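Local coordinates for protein putative 6-phosphogluconolactonase (Neisseria gonorrhoeae, PDB 3LHI) that probably hydrolyses 6-phosphogluconolactone to 6-phosphogluconate, the second step of the oxidative pentose phosphate pathway, at residues D20-A25 against H188-I193; A25-L30 against K56-K61; V63-A68 against A97-M102; K126-L131 against A184-V189; V161-T166 against I176-D181. All blocks are in the same frame, centred on the assembly; numbering follows the deposited sequence. Where two conformers were deposited one is given.

Contact 1. Residues D20-A25 against H188-I193; sequences DAVADA and HVFLAI
Phe190 meets Ala21, Val22 and Ala25 in an apolar helix-on-sheet contact, where helix 11-33 lies against one face of the central sheet. No hydrogen bond joins the two segments. Helix segment 20-25 runs nearly antiparallel to strand segment 188-193, with 168° between their directions. Their axes come within 10.2 Å of each other. The Phe190 ring carries most of the contact. With CG anti to the carbonyl carbon (chi1 -66°), it extends from the strand to the helix. Val22 CG2 sits over the centre of one face, 4.0 Å from the centroid of the Phe190 ring and only 9° off the ring normal. This is a CH-pi contact. Ala25 comes to the same ring at its edge, near the ring plane, with its CB 4.3 Å from Phe190 CE1. Ala21 approaches obliquely, and its CB is 3.8 Å from Phe190 CE2. Ala21 and Ala25 are one helical turn apart and offer only a methyl group each. These small side chains let the ring approach the helix backbone, with Phe190 CZ 4.0 Å from Ala21 O. Two residues before Phe190, His188 points to the same side of the strand. Ala25 CB lies over one face of the His188 imidazole, offset toward the rim, 4.2 Å from His188 CG. The Phe190 ring also meets the ring of His227, and it touches Val130 and Phe229 on the two neighbouring strands. Helices packed on a mostly parallel sheet are the build of Rossmann-like alpha/beta folds, consistent with the clan of this family.

Contact 2. Residues A25-L30 against K56-K61; sequences ALQGAL and KDLDWK
Leu26 and Leu58 both hold CG anti to the carbonyl carbon (chi1 -69° and -68°), and their side chains cross at about a right angle. Leu26 CD1 lies 3.9 Å from Leu58 CD1. The same methyl is 4.0 Å from Trp60 CH2, so it touches both residues. Leu58 also packs on the indole, with its CB over one face of the ring, toward the rim. The ring is held in its rotation by Trp60 NE1, which donates to Lys56 O at 2.8 Å, close to the ring plane. Gln27 bends at chi2 (63°) and passes Leu58 in the opposite direction, with Gln27 OE1 3.4 Å from Leu58 CD2. A water donates to Gln27 OE1 at 2.6 Å and accepts from Asp59 N at 2.9 Å, so it bridges helix and loop. Gln27 NE2 turns to Asp31 instead. One turn on from Leu26, Leu30 CD1 lies 4.3 Å from Asp59 CB. Asp57 and Asp59 each centre an inverse gamma turn, which kinks the loop beside the helix. Segment 56-61 links helix 47-54 to strand 63-71 and packs against one side of helix 11-33, while Leu26 also reaches strands 36-40 and 130-133.

Contact 3. Residues V63-A68 against A97-M102; sequences VGITLA and AVWIPM
Ile65 and Gly64 pair with Trp99 and Val98 as parallel strands of a beta-alpha-beta crossover, made of strand 63-71, helix 81-88 and strand 98-99. Three backbone bonds join them. Val98 N donates to Val63 O, and Ile65 N donates to Val98 O at 2.8 Å. Ile100 N then donates to Ile65 O at 2.9 Å. The Thr66 hydroxyl extends the row. Its OG1 is anti to the backbone N (chi1 -163°) and donates to Ile100 O at 2.8 Å, tilted from the carbonyl plane. Gly64 has no side chain, and Ile100 CD1 fills that side of the strand, 4.0 Å from Gly64 CA. Ile65 and Trp99 lie on one face of the sheet, Val98 on the opposite one. The side chains of Ile65 and Trp99 cross at about a right angle. The six-membered ring of the indole meets the first strand obliquely. Trp99 CE3 is 3.2 Å from Ile65 O, and Trp99 CH2 is 3.7 Å from Leu67 CG. Packing is tight at the start of the pair, where Ile65 CD1 lies 3.4 Å from Ala97 CB. Leu67 also packs on the selenomethionine at Met102, in the conformer given. Strand 36-40 pairs with the other edge of 63-71. Helix 81-88 covers the Trp99 side, with a cation-pi contact from Arg86, and helix 114-124 touches Ile100 and Pro101.

Contact 4. Residues K126-L131 against A184-V189; sequences KQPDVL and AHTGHV
His188 O takes one hydrogen bond, from Leu131 N at 2.9 Å, and a CA-H...O contact from Val130 CA at 3.3 Å. The parallel pairing starts one step earlier, with His188 N donating to Asp129 O at 3.0 Å. Asp129 O also lies at the edge of the His188 imidazole, near its plane, on the CD2 side. Just before the strands pair, Thr186 CG2 lies against the 126-131 segment. With OG1 beside the backbone N (chi1 -64°), CG2 is anti to that N, and Thr186 CG2 lies 3.4 Å from Pro128 O and 3.7 Å from Leu131 CB. Gln127 NE2 and Thr186 OG1 both bond to Ala182 O, within helix 180-184. A water accepts from Gly187 N at 2.8 Å and lies 2.9 Å from Pro128 O. The Asp129 carboxylate forms a salt bridge with Lys33 and accepts a hydrogen bond from Val37 N. Strand 130-133 lies between strands 188-194 and 36-40. Helix 11-33 covers Val130 on one face, and Met178 of strand 175-178 meets Leu131, Pro128 and Thr186 on the other.

Contact 5. Residues V161-T166 against I176-D181; sequences VALVHT and ISMTLD
Leu163 and Val164 run antiparallel to Met178 and Ser177, with the strand directions 138° apart. Val164 and Ser177 form a hydrogen-bonded pair. Val164 N donates to Ser177 O at 2.9 Å, and Ser177 N returns a bond to Val164 O at 2.9 Å. Leu163 with Met178 is a non-hydrogen-bonded pair, and there Leu163 CA comes within 3.2 Å of Ser177 O. The two strands make a beta hairpin, and strand 175-178 also pairs with strand 63-71, which joins the hairpin to the central sheet. Past the strands, Thr179 N donates to Ala162 O at 3.0 Å, from above the carbonyl plane. Thr179 is the N-cap of helix 180-184. Its OG1 stands between the backbone N and the carbonyl carbon (chi1 62°), donates to Val161 O at 2.8 Å and accepts from Ala182 N. One hydroxyl thus ties the loop before strand 163-166 to the start of the helix. On the Val164 side of the sheet, Val164 CB lies 3.9 Å from Thr179 CG2. Ser177 OG donates to Met178 O and accepts from Ser143 N. On the opposite side, Leu163 CD2 lies 4.1 Å from CG of the selenomethionine at Met178, and helix 114-124 packs on Leu163.

Overall arrangement
The chain opens contact 1 in helix 11-33, and contact 2 opens on the same helix, at 25-30, sharing Ala25. Contact 2 closes first, at 56-61, after strand 36-40 and helix 47-54. Contact 3 follows in series and closes its own loop at 97-102. Contact 4 opens at 126-131. Contact 5 is nested inside it, between 161-166 and 176-181. Contacts 4 and 1 then close on the same strand, 188-194, and contact 1 encloses contacts 2, 3 and 5. A salt bridge from Asp20 to Lys56 joins contacts 1 and 2. The backbone pair Ala68-Met178 links contacts 3 and 5. Contacts 1, 3, 4 and 5 all reach the same central sheet.

Contact 1. Residues D20-A25 against H188-I193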
# COMPACT_ATOMS: atom_id res chain seq x y z
N ASP A 20 -10.92 -6.20 10.47
CA ASP A 20 -11.70 -7.43 10.46
C ASP A 20 -11.70 -8.02 9.04
O ASP A 20 -11.48 -9.22 8.84
CB ASP A 20 -13.13 -7.20 10.91
CG ASP A 20 -13.25 -6.85 12.38
OD1 ASP A 20 -12.30 -7.01 13.16
OD2 ASP A 20 -14.38 -6.36 12.72
N ALA A 21 -11.94 -7.18 8.03
CA ALA A 21 -12.00 -7.63 6.64
C ALA A 21 -10.64 -8.09 6.15
O ALA A 21 -10.55 -9.09 5.43
CB ALA A 21 -12.57 -6.52 5.73
N VAL A 22 -9.58 -7.36 6.50
CA VAL A 22 -8.24 -7.75 6.09
C VAL A 22 -7.81 -9.05 6.75
O VAL A 22 -7.22 -9.91 6.08
CB VAL A 22 -7.25 -6.56 6.35
CG1 VAL A 22 -5.80 -7.06 6.28
CG2 VAL A 22 -7.53 -5.39 5.44
N ALA A 23 -8.10 -9.23 8.04
CA ALA A 23 -7.79 -10.46 8.71
C ALA A 23 -8.51 -11.63 8.05
O ALA A 23 -7.90 -12.69 7.84
CB ALA A 23 -8.14 -10.37 10.20
N ASP A 24 -9.77 -11.43 7.67
CA ASP A 24 -10.51 -12.51 7.01
C ASP A 24 -9.88 -12.84 5.64
O ASP A 24 -9.75 -14.01 5.25
CB ASP A 24 -11.97 -12.15 6.81
CG ASP A 24 -12.78 -12.23 8.10
OD1 ASP A 24 -12.28 -12.78 9.12
OD2 ASP A 24 -13.92 -11.70 8.05
N ALA A 25 -9.43 -11.82 4.91
CA ALA A 25 -8.79 -12.07 3.59
C ALA A 25 -7.45 -12.79 3.78
O ALA A 25 -7.10 -13.72 3.04
CB ALA A 25 -8.61 -10.72 2.85
N HIS A 188 -6.71 -9.39 -3.36
CA HIS A 188 -7.67 -8.63 -2.58
C HIS A 188 -7.07 -7.23 -2.37
O HIS A 188 -6.05 -7.12 -1.68
CB HIS A 188 -7.93 -9.34 -1.22
CG HIS A 188 -8.50 -10.71 -1.37
ND1 HIS A 188 -9.86 -10.94 -1.40
CD2 HIS A 188 -7.90 -11.93 -1.50
CE1 HIS A 188 -10.08 -12.24 -1.56
NE2 HIS A 188 -8.91 -12.85 -1.64
N VAL A 189 -7.73 -6.20 -2.90
CA VAL A 189 -7.30 -4.83 -2.82
C VAL A 189 -8.30 -4.04 -2.00
O VAL A 189 -9.50 -4.01 -2.30
CB VAL A 189 -7.14 -4.21 -4.21
CG1 VAL A 189 -6.66 -2.75 -4.11
CG2 VAL A 189 -6.12 -5.04 -5.05
N PHE A 190 -7.79 -3.36 -1.00
CA PHE A 190 -8.57 -2.47 -0.14
C PHE A 190 -8.06 -1.03 -0.33
O PHE A 190 -6.88 -0.83 -0.59
CB PHE A 190 -8.40 -2.85 1.30
CG PHE A 190 -8.97 -4.17 1.67
CD1 PHE A 190 -8.24 -5.35 1.49
CD2 PHE A 190 -10.22 -4.25 2.20
CE1 PHE A 190 -8.82 -6.58 1.81
CE2 PHE A 190 -10.76 -5.43 2.54
CZ PHE A 190 -10.09 -6.60 2.31
N LEU A 191 -8.94 -0.05 -0.19
CA LEU A 191 -8.60 1.38 -0.19
C LEU A 191 -9.20 1.97 1.09
O LEU A 191 -10.43 1.82 1.32
CB LEU A 191 -9.18 2.09 -1.42
CG LEU A 191 -8.99 3.61 -1.43
CD1 LEU A 191 -7.52 4.00 -1.49
CD2 LEU A 191 -9.73 4.22 -2.62
N ALA A 192 -8.39 2.64 1.88
CA ALA A 192 -8.85 3.35 3.05
C ALA A 192 -8.62 4.83 2.89
O ALA A 192 -7.52 5.26 2.57
CB ALA A 192 -8.07 2.87 4.26
N ILE A 193 -9.71 5.60 3.02
CA ILE A 193 -9.69 7.05 2.86
C ILE A 193 -10.55 7.67 3.95
O ILE A 193 -11.46 7.04 4.45
CB ILE A 193 -10.13 7.47 1.45
CG1 ILE A 193 -11.44 6.82 1.03
CG2 ILE A 193 -8.98 7.33 0.41
CD1 ILE A 193 -12.18 7.57 -0.10

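Contact 2. Residues A25-L30 against K56-K61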
# COMPACT_ATOMS: atom_id res chain seq x y z
N ALA A 25 -9.43 -11.82 4.91
CA ALA A 25 -8.79 -12.07 3.59
C ALA A 25 -7.45 -12.79 3.78
O ALA A 25 -7.10 -13.72 3.04
CB ALA A 25 -8.61 -10.72 2.85
N LEU A 26 -6.65 -12.39 4.77
CA LEU A 26 -5.42 -13.09 5.07
C LEU A 26 -5.67 -14.55 5.44
O LEU A 26 -4.95 -15.45 5.04
CB LEU A 26 -4.63 -12.38 6.15
CG LEU A 26 -4.02 -11.04 5.71
CD1 LEU A 26 -3.46 -10.30 6.99
CD2 LEU A 26 -2.91 -11.17 4.65
N GLN A 27 -6.70 -14.77 6.24
CA GLN A 27 -7.06 -16.12 6.68
C GLN A 27 -7.38 -16.97 5.47
O GLN A 27 -6.98 -18.17 5.44
CB GLN A 27 -8.19 -16.12 7.69
CG GLN A 27 -8.40 -17.54 8.26
CD GLN A 27 -7.19 -18.03 9.01
OE1 GLN A 27 -6.76 -17.37 9.97
NE2 GLN A 27 -6.65 -19.20 8.63
N GLY A 28 -8.07 -16.41 4.49
CA GLY A 28 -8.40 -17.17 3.28
C GLY A 28 -7.15 -17.60 2.52
O GLY A 28 -7.07 -18.76 2.07
N ALA A 29 -6.15 -16.71 2.41
CA ALA A 29 -4.88 -17.05 1.82
C ALA A 29 -4.16 -18.11 2.63
O ALA A 29 -3.67 -19.08 2.07
CB ALA A 29 -4.03 -15.81 1.63
N LEU A 30 -4.12 -18.00 3.94
CA LEU A 30 -3.49 -18.98 4.78
C LEU A 30 -4.19 -20.37 4.61
O LEU A 30 -3.51 -21.37 4.53
CB LEU A 30 -3.54 -18.59 6.26
CG LEU A 30 -2.61 -17.42 6.63
CD1 LEU A 30 -3.03 -16.87 8.01
CD2 LEU A 30 -1.13 -17.78 6.60
N LYS A 56 -5.02 -9.19 15.95
CA LYS A 56 -5.72 -10.36 15.42
C LYS A 56 -4.87 -11.64 15.62
O LYS A 56 -3.62 -11.64 15.41
CB LYS A 56 -6.03 -10.15 13.93
CG LYS A 56 -7.01 -9.07 13.64
CD LYS A 56 -8.41 -9.51 14.06
CE LYS A 56 -9.46 -8.55 13.63
NZ LYS A 56 -10.86 -9.11 13.87
N ASP A 57 -5.55 -12.70 16.06
CA ASP A 57 -4.88 -13.98 16.36
C ASP A 57 -4.77 -14.84 15.13
O ASP A 57 -5.25 -15.94 15.09
CB ASP A 57 -5.52 -14.71 17.53
CG ASP A 57 -4.57 -15.74 18.22
OD1 ASP A 57 -3.28 -15.70 18.16
OD2 ASP A 57 -5.15 -16.59 18.92
N LEU A 58 -4.06 -14.34 14.13
CA LEU A 58 -3.73 -15.03 12.89
C LEU A 58 -2.41 -15.74 13.06
O LEU A 58 -1.58 -15.44 13.91
CB LEU A 58 -3.54 -13.96 11.74
CG LEU A 58 -4.78 -13.22 11.28
CD1 LEU A 58 -4.47 -12.20 10.25
CD2 LEU A 58 -5.85 -14.20 10.76
N ASP A 59 -2.13 -16.65 12.13
CA ASP A 59 -0.84 -17.35 12.09
C ASP A 59 0.22 -16.47 11.44
O ASP A 59 0.74 -16.70 10.32
CB ASP A 59 -1.00 -18.66 11.29
CG ASP A 59 0.20 -19.57 11.37
OD1 ASP A 59 1.06 -19.42 12.25
OD2 ASP A 59 0.26 -20.48 10.48
N TRP A 60 0.57 -15.40 12.15
CA TRP A 60 1.43 -14.36 11.58
C TRP A 60 2.81 -14.79 11.16
O TRP A 60 3.40 -14.21 10.27
CB TRP A 60 1.52 -13.19 12.57
CG TRP A 60 0.28 -12.36 12.68
CD1 TRP A 60 -0.57 -12.30 13.75
CD2 TRP A 60 -0.21 -11.40 11.73
NE1 TRP A 60 -1.56 -11.37 13.52
CE2 TRP A 60 -1.34 -10.79 12.31
CE3 TRP A 60 0.24 -10.96 10.48
CZ2 TRP A 60 -2.06 -9.81 11.65
CZ3 TRP A 60 -0.51 -9.98 9.82
CH2 TRP A 60 -1.62 -9.40 10.42
N LYS A 61 3.35 -15.85 11.79
CA LYS A 61 4.66 -16.34 11.37
C LYS A 61 4.67 -16.81 9.91
O LYS A 61 5.75 -16.89 9.31
CB LYS A 61 5.13 -17.47 12.26
CG LYS A 61 4.32 -18.73 12.13
CD LYS A 61 4.81 -19.85 13.04
CE LYS A 61 4.21 -21.22 12.72
NZ LYS A 61 2.79 -21.36 13.05
O HOH W 1 -4.49 -18.00 11.15

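Contact 3. Residues V63-A68 against A97-M102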
# COMPACT_ATOMS: atom_id res chain seq x y z
N VAL A 63 2.90 -15.14 7.58
CA VAL A 63 2.48 -13.97 6.82
C VAL A 63 3.69 -13.08 6.62
O VAL A 63 4.41 -12.73 7.57
CB VAL A 63 1.39 -13.19 7.56
CG1 VAL A 63 0.98 -11.93 6.76
CG2 VAL A 63 0.19 -14.10 7.84
N GLY A 64 3.95 -12.72 5.37
CA GLY A 64 4.93 -11.70 5.05
C GLY A 64 4.23 -10.37 4.98
O GLY A 64 3.12 -10.30 4.48
N ILE A 65 4.87 -9.33 5.52
CA ILE A 65 4.33 -7.97 5.46
C ILE A 65 5.35 -7.09 4.75
O ILE A 65 6.55 -7.17 4.99
CB ILE A 65 4.02 -7.39 6.88
CG1 ILE A 65 2.98 -8.26 7.57
CG2 ILE A 65 3.49 -5.92 6.72
CD1 ILE A 65 2.57 -7.81 8.95
N THR A 66 4.84 -6.25 3.87
CA THR A 66 5.65 -5.31 3.13
C THR A 66 4.84 -4.05 2.86
O THR A 66 3.74 -3.85 3.38
CB THR A 66 6.12 -5.97 1.82
OG1 THR A 66 7.24 -5.22 1.28
CG2 THR A 66 5.00 -6.13 0.75
N LEU A 67 5.43 -3.18 2.06
CA LEU A 67 4.86 -1.90 1.70
C LEU A 67 4.39 -1.78 0.28
O LEU A 67 5.04 -2.34 -0.62
CB LEU A 67 5.93 -0.81 1.91
CG LEU A 67 6.47 -0.66 3.30
CD1 LEU A 67 7.71 0.24 3.35
CD2 LEU A 67 5.39 -0.14 4.19
N ALA A 68 3.35 -1.01 0.06
CA ALA A 68 2.91 -0.66 -1.30
C ALA A 68 3.88 0.34 -1.94
O ALA A 68 3.97 0.41 -3.17
CB ALA A 68 1.52 -0.04 -1.25
N ALA A 97 5.21 -11.56 12.28
CA ALA A 97 5.24 -11.53 10.80
C ALA A 97 6.64 -11.46 10.25
O ALA A 97 7.55 -10.93 10.86
CB ALA A 97 4.40 -10.36 10.30
N VAL A 98 6.78 -11.91 9.01
CA VAL A 98 8.05 -11.81 8.32
C VAL A 98 8.07 -10.49 7.52
O VAL A 98 7.25 -10.29 6.67
CB VAL A 98 8.21 -13.01 7.37
CG1 VAL A 98 9.53 -12.91 6.59
CG2 VAL A 98 8.12 -14.35 8.08
N TRP A 99 9.03 -9.64 7.78
CA TRP A 99 9.19 -8.37 7.07
C TRP A 99 9.88 -8.56 5.76
O TRP A 99 10.94 -9.18 5.70
CB TRP A 99 9.96 -7.35 7.92
CG TRP A 99 10.16 -6.05 7.26
CD1 TRP A 99 11.34 -5.51 6.90
CD2 TRP A 99 9.17 -5.10 6.93
NE1 TRP A 99 11.17 -4.30 6.33
CE2 TRP A 99 9.84 -4.01 6.32
CE3 TRP A 99 7.79 -5.08 7.02
CZ2 TRP A 99 9.18 -2.91 5.87
CZ3 TRP A 99 7.12 -3.96 6.51
CH2 TRP A 99 7.84 -2.89 5.96
N ILE A 100 9.25 -8.07 4.69
CA ILE A 100 9.84 -8.12 3.35
C ILE A 100 10.26 -6.67 3.01
O ILE A 100 9.44 -5.78 2.85
CB ILE A 100 8.82 -8.65 2.30
CG1 ILE A 100 8.29 -10.04 2.67
CG2 ILE A 100 9.48 -8.62 0.90
CD1 ILE A 100 7.04 -10.45 1.90
N PRO A 101 11.58 -6.40 3.00
CA PRO A 101 12.06 -5.02 2.95
C PRO A 101 11.95 -4.37 1.60
O PRO A 101 12.04 -5.05 0.54
CB PRO A 101 13.51 -5.15 3.35
CG PRO A 101 13.90 -6.49 2.79
CD PRO A 101 12.71 -7.37 3.11
N MSE A 102 11.82 -3.05 1.64
CA MSE A 102 11.85 -2.18 0.49
C MSE A 102 13.14 -1.33 0.41
O MSE A 102 13.63 -1.04 -0.68
CB MSE A 102 10.61 -1.27 0.52
CG MSE A 102 9.27 -1.96 0.25
SE MSE A 102 9.01 -2.29 -1.66
CE MSE A 102 7.88 -0.70 -2.08

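Contact 4. Residues K126-L131 against A184-V189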
# COMPACT_ATOMS: atom_id res chain seq x y z
N LYS A 126 7.64 -10.24 -3.20
CA LYS A 126 6.67 -11.29 -3.42
C LYS A 126 5.33 -10.65 -3.78
O LYS A 126 4.92 -9.67 -3.14
CB LYS A 126 6.51 -12.14 -2.15
CG LYS A 126 7.83 -12.73 -1.68
CD LYS A 126 7.66 -13.59 -0.44
CE LYS A 126 6.90 -14.89 -0.71
NZ LYS A 126 7.19 -15.79 0.44
N GLN A 127 4.61 -11.20 -4.75
CA GLN A 127 3.30 -10.71 -5.09
C GLN A 127 2.37 -10.73 -3.87
O GLN A 127 2.14 -11.80 -3.30
CB GLN A 127 2.66 -11.56 -6.20
CG GLN A 127 1.24 -11.18 -6.60
CD GLN A 127 1.17 -9.90 -7.38
OE1 GLN A 127 1.69 -9.85 -8.52
NE2 GLN A 127 0.46 -8.85 -6.82
N PRO A 128 1.82 -9.58 -3.48
CA PRO A 128 0.90 -9.63 -2.37
C PRO A 128 -0.38 -10.37 -2.63
O PRO A 128 -0.86 -10.35 -3.77
CB PRO A 128 0.64 -8.16 -2.02
CG PRO A 128 1.82 -7.46 -2.60
CD PRO A 128 2.20 -8.23 -3.82
N ASP A 129 -0.94 -11.00 -1.59
CA ASP A 129 -2.28 -11.56 -1.63
C ASP A 129 -3.30 -10.51 -1.24
O ASP A 129 -4.44 -10.52 -1.71
CB ASP A 129 -2.38 -12.72 -0.67
CG ASP A 129 -1.43 -13.80 -1.03
OD1 ASP A 129 -1.60 -14.32 -2.19
OD2 ASP A 129 -0.52 -14.12 -0.25
N VAL A 130 -2.91 -9.61 -0.33
CA VAL A 130 -3.81 -8.57 0.21
C VAL A 130 -3.03 -7.26 0.19
O VAL A 130 -1.88 -7.23 0.67
CB VAL A 130 -4.30 -8.91 1.64
CG1 VAL A 130 -5.25 -7.80 2.16
CG2 VAL A 130 -5.00 -10.28 1.67
N LEU A 131 -3.63 -6.22 -0.35
CA LEU A 131 -3.01 -4.89 -0.46
C LEU A 131 -3.97 -3.87 0.13
O LEU A 131 -5.16 -3.88 -0.18
CB LEU A 131 -2.76 -4.58 -1.94
CG LEU A 131 -2.45 -3.14 -2.31
CD1 LEU A 131 -1.10 -2.64 -1.70
CD2 LEU A 131 -2.39 -3.02 -3.86
N ALA A 184 -2.89 -4.46 -9.72
CA ALA A 184 -4.02 -5.08 -10.39
C ALA A 184 -4.04 -6.60 -10.21
O ALA A 184 -5.13 -7.18 -10.28
CB ALA A 184 -4.01 -4.72 -11.87
N HIS A 185 -2.87 -7.20 -10.03
CA HIS A 185 -2.76 -8.65 -9.91
C HIS A 185 -2.68 -9.14 -8.47
O HIS A 185 -2.37 -10.30 -8.18
CB HIS A 185 -1.60 -9.21 -10.76
CG HIS A 185 -1.85 -9.04 -12.21
ND1 HIS A 185 -1.61 -7.84 -12.85
CD2 HIS A 185 -2.41 -9.88 -13.12
CE1 HIS A 185 -1.98 -7.96 -14.13
NE2 HIS A 185 -2.47 -9.19 -14.31
N THR A 186 -3.01 -8.24 -7.54
CA THR A 186 -3.15 -8.59 -6.14
C THR A 186 -4.60 -9.12 -5.94
O THR A 186 -5.55 -8.49 -6.34
CB THR A 186 -2.90 -7.37 -5.23
OG1 THR A 186 -1.53 -6.98 -5.41
CG2 THR A 186 -3.11 -7.75 -3.80
N GLY A 187 -4.74 -10.25 -5.25
CA GLY A 187 -6.03 -10.88 -5.15
C GLY A 187 -7.09 -10.07 -4.43
O GLY A 187 -8.26 -10.06 -4.80
N HIS A 188 -6.71 -9.39 -3.36
CA HIS A 188 -7.67 -8.63 -2.58
C HIS A 188 -7.07 -7.23 -2.37
O HIS A 188 -6.05 -7.12 -1.68
CB HIS A 188 -7.93 -9.34 -1.22
CG HIS A 188 -8.50 -10.71 -1.37
ND1 HIS A 188 -9.86 -10.94 -1.40
CD2 HIS A 188 -7.90 -11.93 -1.50
CE1 HIS A 188 -10.08 -12.24 -1.56
NE2 HIS A 188 -8.91 -12.85 -1.64
N VAL A 189 -7.73 -6.20 -2.90
CA VAL A 189 -7.30 -4.83 -2.82
C VAL A 189 -8.30 -4.04 -2.00
O VAL A 189 -9.50 -4.01 -2.30
CB VAL A 189 -7.14 -4.21 -4.21
CG1 VAL A 189 -6.66 -2.75 -4.11
CG2 VAL A 189 -6.12 -5.04 -5.05
O HOH W 2 -2.60 -12.12 -5.28

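Contact 5. Residues V161-T166 against I176-D181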
# COMPACT_ATOMS: atom_id res chain seq x y z
N VAL A 161 6.75 -6.10 -14.38
CA VAL A 161 7.70 -5.59 -13.40
C VAL A 161 6.93 -4.99 -12.21
O VAL A 161 5.92 -4.28 -12.37
CB VAL A 161 8.70 -4.58 -14.01
CG1 VAL A 161 9.52 -3.85 -12.91
CG2 VAL A 161 9.55 -5.30 -15.06
N ALA A 162 7.31 -5.38 -11.01
CA ALA A 162 6.48 -5.13 -9.85
C ALA A 162 6.72 -3.77 -9.18
O ALA A 162 5.81 -3.28 -8.50
CB ALA A 162 6.67 -6.23 -8.83
N LEU A 163 7.96 -3.27 -9.25
CA LEU A 163 8.34 -2.09 -8.48
C LEU A 163 9.03 -1.11 -9.42
O LEU A 163 9.73 -1.52 -10.37
CB LEU A 163 9.30 -2.44 -7.33
CG LEU A 163 8.76 -3.40 -6.29
CD1 LEU A 163 9.84 -3.80 -5.24
CD2 LEU A 163 7.52 -2.85 -5.57
N VAL A 164 8.85 0.17 -9.14
CA VAL A 164 9.32 1.27 -9.99
C VAL A 164 9.81 2.44 -9.09
O VAL A 164 9.18 2.75 -8.09
CB VAL A 164 8.18 1.77 -10.93
CG1 VAL A 164 6.95 2.20 -10.11
CG2 VAL A 164 8.67 2.90 -11.87
N HIS A 165 10.92 3.06 -9.48
CA HIS A 165 11.37 4.33 -8.87
C HIS A 165 10.53 5.46 -9.42
O HIS A 165 10.45 5.64 -10.63
CB HIS A 165 12.84 4.53 -9.21
CG HIS A 165 13.36 5.91 -8.94
ND1 HIS A 165 14.29 6.51 -9.77
CD2 HIS A 165 13.01 6.83 -8.01
CE1 HIS A 165 14.54 7.72 -9.27
NE2 HIS A 165 13.75 7.94 -8.23
N THR A 166 9.94 6.25 -8.55
CA THR A 166 9.20 7.43 -8.96
C THR A 166 9.71 8.67 -8.21
O THR A 166 10.24 8.60 -7.09
CB THR A 166 7.70 7.32 -8.80
OG1 THR A 166 7.41 7.26 -7.40
CG2 THR A 166 7.12 6.08 -9.49
N ILE A 176 10.02 4.29 -4.08
CA ILE A 176 9.88 3.01 -4.73
C ILE A 176 8.42 2.61 -4.54
O ILE A 176 7.93 2.61 -3.41
CB ILE A 176 10.93 1.97 -4.23
CG1 ILE A 176 10.70 0.62 -4.91
CG2 ILE A 176 10.96 1.85 -2.69
CD1 ILE A 176 11.70 -0.42 -4.46
N SER A 177 7.74 2.28 -5.65
CA SER A 177 6.30 1.99 -5.68
C SER A 177 6.01 0.69 -6.35
O SER A 177 6.63 0.31 -7.35
CB SER A 177 5.56 3.05 -6.43
OG SER A 177 4.16 2.97 -6.31
N MSE A 178 5.00 0.00 -5.83
CA MSE A 178 4.34 -1.00 -6.66
C MSE A 178 3.84 -0.32 -7.94
O MSE A 178 3.37 0.83 -7.97
CB MSE A 178 3.16 -1.59 -5.90
CG MSE A 178 3.54 -2.61 -4.83
SE MSE A 178 2.08 -3.36 -3.85
CE MSE A 178 1.38 -4.52 -5.18
N THR A 179 3.87 -1.08 -9.01
CA THR A 179 3.36 -0.68 -10.29
C THR A 179 1.87 -0.91 -10.42
O THR A 179 1.26 -1.65 -9.59
CB THR A 179 4.09 -1.42 -11.41
OG1 THR A 179 3.80 -2.82 -11.21
CG2 THR A 179 5.58 -1.14 -11.45
N LEU A 180 1.22 -0.32 -11.41
CA LEU A 180 -0.17 -0.61 -11.68
C LEU A 180 -0.41 -2.12 -11.88
O LEU A 180 -1.39 -2.66 -11.35
CB LEU A 180 -0.65 0.20 -12.87
CG LEU A 180 -2.11 0.03 -13.23
CD1 LEU A 180 -3.09 0.35 -12.12
CD2 LEU A 180 -2.39 0.86 -14.49
N ASP A 181 0.49 -2.76 -12.62
CA ASP A 181 0.37 -4.22 -12.85
C ASP A 181 0.38 -4.98 -11.56
O ASP A 181 -0.40 -5.93 -11.37
CB ASP A 181 1.49 -4.68 -13.79
CG ASP A 181 1.47 -6.16 -14.06
OD1 ASP A 181 2.12 -6.91 -13.30
OD2 ASP A 181 0.82 -6.53 -15.04